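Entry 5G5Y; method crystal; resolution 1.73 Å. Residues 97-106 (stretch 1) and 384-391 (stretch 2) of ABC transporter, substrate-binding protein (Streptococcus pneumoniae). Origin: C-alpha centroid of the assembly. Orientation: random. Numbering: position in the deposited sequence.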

ATOM      1  N   LYS A  97      22.957  -8.334  -4.815  1.00 17.50           N
ATOM      2  CA  LYS A  97      23.383  -7.169  -4.042  1.00 20.18           C
ATOM      3  C   LYS A  97      22.221  -6.548  -3.220  1.00 19.16           C
ATOM      4  O   LYS A  97      22.388  -6.123  -2.096  1.00 17.83           O
ATOM      5  CB  LYS A  97      23.988  -6.107  -4.950  1.00 22.86           C
ATOM      6  CG  LYS A  97      24.638  -4.975  -4.165  1.00 27.47           C
ATOM      7  CD  LYS A  97      25.305  -3.959  -5.070  1.00 31.70           C
ATOM      8  CE  LYS A  97      25.725  -2.733  -4.267  1.00 35.25           C
ATOM      9  NZ  LYS A  97      26.538  -1.850  -5.146  1.00 38.94           N
ATOM     10  N   ILE A  98      21.049  -6.490  -3.813  1.00 16.82           N
ATOM     11  CA  ILE A  98      19.836  -6.054  -3.105  1.00 16.01           C
ATOM     12  C   ILE A  98      19.548  -6.980  -1.917  1.00 17.40           C
ATOM     13  O   ILE A  98      19.315  -6.474  -0.784  1.00 18.88           O
ATOM     14  CB  ILE A  98      18.638  -5.968  -4.080  1.00 15.74           C
ATOM     15  CG1 ILE A  98      18.862  -4.861  -5.114  1.00 16.31           C
ATOM     16  CG2 ILE A  98      17.307  -5.691  -3.366  1.00 16.06           C
ATOM     17  CD1 ILE A  98      18.194  -5.115  -6.436  1.00 16.86           C
ATOM     18  N   LEU A  99      19.579  -8.305  -2.151  1.00 16.78           N
ATOM     19  CA  LEU A  99      19.265  -9.282  -1.125  1.00 18.11           C
ATOM     20  C   LEU A  99      20.310  -9.359  -0.016  1.00 21.39           C
ATOM     21  O   LEU A  99      19.967  -9.642   1.125  1.00 20.27           O
ATOM     22  CB  LEU A  99      19.010 -10.664  -1.730  1.00 18.06           C
ATOM     23  CG  LEU A  99      17.851 -10.735  -2.729  1.00 18.57           C
ATOM     24  CD1 LEU A  99      17.735 -12.145  -3.227  1.00 19.98           C
ATOM     25  CD2 LEU A  99      16.542 -10.252  -2.112  1.00 19.33           C
ATOM     26  N   ASP A 100      21.554  -9.033  -0.357  1.00 24.02           N
ATOM     27  CA  ASP A 100      22.618  -8.851   0.613  1.00 28.58           C
ATOM     28  C   ASP A 100      22.416  -7.593   1.482  1.00 26.49           C
ATOM     29  O   ASP A 100      22.626  -7.668   2.681  1.00 30.92           O
ATOM     30  CB  ASP A 100      23.976  -8.798  -0.117  1.00 34.25           C
ATOM     31  CG  ASP A 100      25.156  -8.912   0.839  1.00 42.22           C
ATOM     32  OD1 ASP A 100      25.360 -10.025   1.379  1.00 49.42           O
ATOM     33  OD2 ASP A 100      25.850  -7.889   1.069  1.00 43.94           O
ATOM     34  N   GLU A 101      22.033  -6.459   0.906  1.00 24.96           N
ATOM     35  CA  GLU A 101      21.766  -5.217   1.661  1.00 26.83           C
ATOM     36  C   GLU A 101      20.474  -5.380   2.498  1.00 28.79           C
ATOM     37  O   GLU A 101      20.385  -4.859   3.605  1.00 28.28           O
ATOM     38  CB  GLU A 101      21.623  -3.988   0.725  1.00 29.66           C
ATOM     39  CG  GLU A 101      21.443  -2.621   1.437  1.00 32.99           C
ATOM     40  CD  GLU A 101      21.339  -1.384   0.513  1.00 38.28           C
ATOM     41  OE1 GLU A 101      21.883  -1.421  -0.617  1.00 39.54           O
ATOM     42  OE2 GLU A 101      20.727  -0.339   0.923  1.00 37.67           O
ATOM     43  N   LYS A 102      19.483  -6.098   1.964  1.00 23.78           N
ATOM     44  CA  LYS A 102      18.160  -6.213   2.575  1.00 23.91           C
ATOM     45  C   LYS A 102      17.727  -7.657   2.592  1.00 22.54           C
ATOM     46  O   LYS A 102      16.847  -8.045   1.829  1.00 20.28           O
ATOM     47  CB  LYS A 102      17.131  -5.383   1.789  1.00 27.50           C
ATOM     48  CG  LYS A 102      17.534  -3.962   1.473  1.00 29.34           C
ATOM     49  CD  LYS A 102      17.661  -3.101   2.694  1.00 35.14           C
ATOM     50  CE  LYS A 102      16.336  -2.515   3.063  1.00 38.63           C
ATOM     51  NZ  LYS A 102      16.486  -1.702   4.280  1.00 41.49           N
ATOM     52  N   PRO A 103      18.329  -8.478   3.474  1.00 21.62           N
ATOM     53  CA  PRO A 103      17.996  -9.882   3.505  1.00 22.67           C
ATOM     54  C   PRO A 103      16.576 -10.223   3.895  1.00 20.66           C
ATOM     55  O   PRO A 103      16.152 -11.353   3.631  1.00 21.56           O
ATOM     56  CB  PRO A 103      18.989 -10.484   4.518  1.00 25.30           C
ATOM     57  CG  PRO A 103      19.498  -9.347   5.300  1.00 25.22           C
ATOM     58  CD  PRO A 103      19.352  -8.112   4.476  1.00 24.21           C
ATOM     59  N   GLU A 104      15.835  -9.282   4.482  1.00 21.04           N
ATOM     60  CA  GLU A 104      14.421  -9.518   4.735  1.00 22.14           C
ATOM     61  C   GLU A 104      13.662  -9.863   3.452  1.00 21.66           C
ATOM     62  O   GLU A 104      12.705 -10.632   3.508  1.00 21.20           O
ATOM     63  CB  GLU A 104      13.781  -8.327   5.422  1.00 26.53           C
ATOM     64  CG  GLU A 104      13.587  -7.132   4.500  1.00 30.64           C
ATOM     65  CD  GLU A 104      13.338  -5.875   5.263  1.00 38.41           C
ATOM     66  OE1 GLU A 104      14.340  -5.201   5.638  1.00 39.28           O
ATOM     67  OE2 GLU A 104      12.132  -5.590   5.499  1.00 41.24           O
ATOM     68  N   TYR A 105      14.061  -9.288   2.305  1.00 19.98           N
ATOM     69  CA  TYR A 105      13.335  -9.554   1.073  1.00 17.96           C
ATOM     70  C   TYR A 105      13.523 -10.988   0.636  1.00 17.70           C
ATOM     71  O   TYR A 105      12.602 -11.552   0.089  1.00 16.07           O
ATOM     72  CB  TYR A 105      13.703  -8.585  -0.050  1.00 17.12           C
ATOM     73  CG  TYR A 105      13.212  -7.180   0.214  1.00 16.54           C
ATOM     74  CD1 TYR A 105      11.864  -6.909   0.386  1.00 16.63           C
ATOM     75  CD2 TYR A 105      14.100  -6.130   0.321  1.00 17.28           C
ATOM     76  CE1 TYR A 105      11.416  -5.614   0.645  1.00 17.10           C
ATOM     77  CE2 TYR A 105      13.669  -4.842   0.562  1.00 17.39           C
ATOM     78  CZ  TYR A 105      12.312  -4.597   0.718  1.00 16.77           C
ATOM     79  OH  TYR A 105      11.869  -3.344   0.960  1.00 17.52           O
ATOM     80  N   LYS A 106      14.682 -11.578   0.910  1.00 17.80           N
ATOM     81  CA  LYS A 106      14.912 -12.963   0.566  1.00 21.41           C
ATOM     82  C   LYS A 106      13.917 -13.872   1.267  1.00 19.91           C
ATOM     83  O   LYS A 106      13.347 -14.772   0.632  1.00 19.28           O
ATOM     84  CB  LYS A 106      16.342 -13.407   0.896  1.00 24.47           C
ATOM     85  CG  LYS A 106      16.729 -14.666   0.146  1.00 29.34           C
ATOM     86  CD  LYS A 106      18.213 -14.976   0.333  1.00 33.68           C
ATOM     87  CE  LYS A 106      18.860 -15.482  -0.937  1.00 39.74           C
ATOM     88  NZ  LYS A 106      18.356 -16.829  -1.281  1.00 42.02           N
ATOM     89  N   LEU A 384      11.722  -5.339 -10.239  1.00 13.39           N
ATOM     90  CA  LEU A 384      12.604  -4.219 -10.015  1.00 13.03           C
ATOM     91  C   LEU A 384      12.725  -3.923  -8.529  1.00 12.77           C
ATOM     92  O   LEU A 384      11.909  -4.404  -7.687  1.00 12.46           O
ATOM     93  CB  LEU A 384      12.085  -2.955 -10.776  1.00 13.48           C
ATOM     94  CG  LEU A 384      10.745  -2.335 -10.322  1.00 12.98           C
ATOM     95  CD1 LEU A 384      10.927  -1.360  -9.173  1.00 12.88           C
ATOM     96  CD2 LEU A 384      10.019  -1.644 -11.508  1.00 13.16           C
ATOM     97  N   ALA A 385      13.735  -3.127  -8.200  1.00 13.39           N
ATOM     98  CA  ALA A 385      13.932  -2.679  -6.840  1.00 13.50           C
ATOM     99  C   ALA A 385      14.454  -1.272  -6.740  1.00 13.77           C
ATOM    100  O   ALA A 385      15.465  -0.936  -7.357  1.00 13.32           O
ATOM    101  CB  ALA A 385      14.863  -3.590  -6.080  1.00 13.82           C
ATOM    102  N   ILE A 386      13.746  -0.484  -5.930  1.00 12.87           N
ATOM    103  CA  ILE A 386      14.170   0.861  -5.519  1.00 14.20           C
ATOM    104  C   ILE A 386      14.270   0.863  -3.999  1.00 14.99           C
ATOM    105  O   ILE A 386      13.264   0.686  -3.281  1.00 14.05           O
ATOM    106  CB  ILE A 386      13.204   1.942  -5.989  1.00 14.83           C
ATOM    107  CG1 ILE A 386      13.011   1.836  -7.513  1.00 16.27           C
ATOM    108  CG2 ILE A 386      13.721   3.336  -5.649  1.00 16.13           C
ATOM    109  CD1 ILE A 386      11.877   2.677  -8.052  1.00 16.06           C
ATOM    110  N   LEU A 387      15.491   1.048  -3.524  1.00 15.09           N
ATOM    111  CA  LEU A 387      15.787   1.059  -2.093  1.00 16.01           C
ATOM    112  C   LEU A 387      15.849   2.507  -1.648  1.00 15.87           C
ATOM    113  O   LEU A 387      16.159   3.410  -2.440  1.00 14.08           O
ATOM    114  CB  LEU A 387      17.091   0.338  -1.785  1.00 17.28           C
ATOM    115  CG  LEU A 387      17.153  -1.113  -2.259  1.00 18.86           C
ATOM    116  CD1 LEU A 387      18.416  -1.783  -1.782  1.00 20.35           C
ATOM    117  CD2 LEU A 387      15.930  -1.899  -1.819  1.00 19.97           C
ATOM    118  N   ASP A 388      15.526   2.711  -0.378  1.00 16.21           N
ATOM    119  CA  ASP A 388      15.535   4.029   0.202  1.00 18.23           C
ATOM    120  C   ASP A 388      16.916   4.700   0.128  1.00 18.85           C
ATOM    121  O   ASP A 388      16.985   5.909  -0.014  1.00 17.82           O
ATOM    122  CB  ASP A 388      15.005   3.976   1.618  1.00 20.65           C
ATOM    123  CG  ASP A 388      14.646   5.353   2.155  1.00 21.95           C
ATOM    124  OD1 ASP A 388      13.750   6.011   1.588  1.00 21.48           O
ATOM    125  OD2 ASP A 388      15.263   5.756   3.166  1.00 25.15           O
ATOM    126  N   SER A 389      17.997   3.916   0.138  1.00 18.89           N
ATOM    127  CA  SER A 389      19.343   4.453  -0.100  1.00 20.11           C
ATOM    128  C   SER A 389      19.591   5.087  -1.506  1.00 18.96           C
ATOM    129  O   SER A 389      20.589   5.768  -1.716  1.00 19.11           O
ATOM    130  CB  SER A 389      20.387   3.363   0.144  1.00 20.06           C
ATOM    131  OG  SER A 389      20.214   2.286  -0.744  1.00 19.95           O
ATOM    132  N   TYR A 390      18.733   4.818  -2.477  1.00 17.71           N
ATOM    133  CA  TYR A 390      18.943   5.324  -3.845  1.00 17.43           C
ATOM    134  C   TYR A 390      18.621   6.830  -3.957  1.00 16.93           C
ATOM    135  O   TYR A 390      19.100   7.489  -4.895  1.00 16.73           O
ATOM    136  CB  TYR A 390      18.056   4.606  -4.853  1.00 16.02           C
ATOM    137  CG  TYR A 390      18.323   3.136  -5.088  1.00 15.99           C
ATOM    138  CD1 TYR A 390      19.253   2.420  -4.337  1.00 17.02           C
ATOM    139  CD2 TYR A 390      17.666   2.466  -6.115  1.00 15.00           C
ATOM    140  CE1 TYR A 390      19.509   1.086  -4.578  1.00 17.08           C
ATOM    141  CE2 TYR A 390      17.896   1.130  -6.355  1.00 15.42           C
ATOM    142  CZ  TYR A 390      18.807   0.429  -5.594  1.00 16.35           C
ATOM    143  OH  TYR A 390      19.037  -0.930  -5.826  1.00 16.41           O
ATOM    144  N   TYR A 391      17.775   7.350  -3.048  1.00 17.34           N
ATOM    145  CA  TYR A 391      17.310   8.734  -3.175  1.00 17.49           C
ATOM    146  C   TYR A 391      18.457   9.670  -2.894  1.00 19.68           C
ATOM    147  O   TYR A 391      19.172   9.466  -1.916  1.00 20.06           O
ATOM    148  CB  TYR A 391      16.096   9.026  -2.283  1.00 17.36           C
ATOM    149  CG  TYR A 391      14.964   8.120  -2.646  1.00 16.16           C
ATOM    150  CD1 TYR A 391      14.377   8.186  -3.903  1.00 16.25           C
ATOM    151  CD2 TYR A 391      14.493   7.171  -1.747  1.00 16.41           C
ATOM    152  CE1 TYR A 391      13.372   7.317  -4.255  1.00 16.14           C
ATOM    153  CE2 TYR A 391      13.473   6.296  -2.090  1.00 15.70           C
ATOM    154  CZ  TYR A 391      12.908   6.376  -3.327  1.00 15.70           C
ATOM    155  OH  TYR A 391      11.896   5.519  -3.686  1.00 16.75           O
TER
HETATM  156  O   HOH W   1      17.852   1.214   1.803  1.00 15.18           O

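Residues 384-391 begin as a β-strand (384-386), pass through Leu387 and enter a short 3-10 segment (388-390), and they pack against the helix end 97-101, Lys102 after it, and Tyr105 in the helix that follows. The two backbones stay well apart: the nearest CA atoms, those of Ile98 and Ala385, are 7.8 Å from each other, so the contact, which buries 275 Å² in total, is made by side chains.

The alternation of the strand decides which of its residues take part. Leu384 and Ile386 direct their CA-to-CB bonds away from stretch 1, whereas Ala385 between them points toward it. Its methyl group meets the end of the Ile98 side chain, with Ala385 CB 3.7 Å from Ile98 CD1, an apolar contact between two buried residues.

Leu387 contributes the largest area of any residue here, and four residues of stretch 1 gather around it. Its CD2 lies 4.3 Å from Ile98 CG2 and 4.4 Å from Tyr105 CE2, the latter an oblique approach to the aromatic ring. Its CD1 is 4.0 Å from Lys102 CG, so the aliphatic part of the lysine joins the apolar cluster while its amino group is bonded elsewhere in the structure. Lys102 N still donates to Ile98 O at 2.8 Å, but Lys102 then leaves helical geometry, and Tyr105, farther on, also points its CA-to-CB bond toward stretch 2. Glu101 completes the set: its OE1 touches Leu387 CD1 at 3.7 Å, a van der Waals contact.

Beyond Leu387 the chain coils, with Tyr390 N donating to Leu387 O at 2.9 Å. Asp388 points sideways and makes no contact, but Ser389 turns toward the helix and supplies the polar link. With chi1 in the p well, Ser389 OG donates a hydrogen bond to Glu101 OE2 at 3.2 Å, reached by an extended glutamate whose chi1 and chi2 are both t. A water reinforces this link, accepting from Ser389 N at 3.2 Å and donating a weak hydrogen bond to Glu101 OE2 at 3.4 Å. The same carboxylate oxygen is therefore tied to both the side chain and the backbone of Ser389, directly in one case and through water in the other.

The CA-to-CB bond of Tyr390 points sideways, yet the end of its side chain comes nearer to stretch 1, bringing Tyr390 OH to 4.0 Å from Ile98 CG1. This is a packing contact, since the carbon offers no hydrogen-bonding partner.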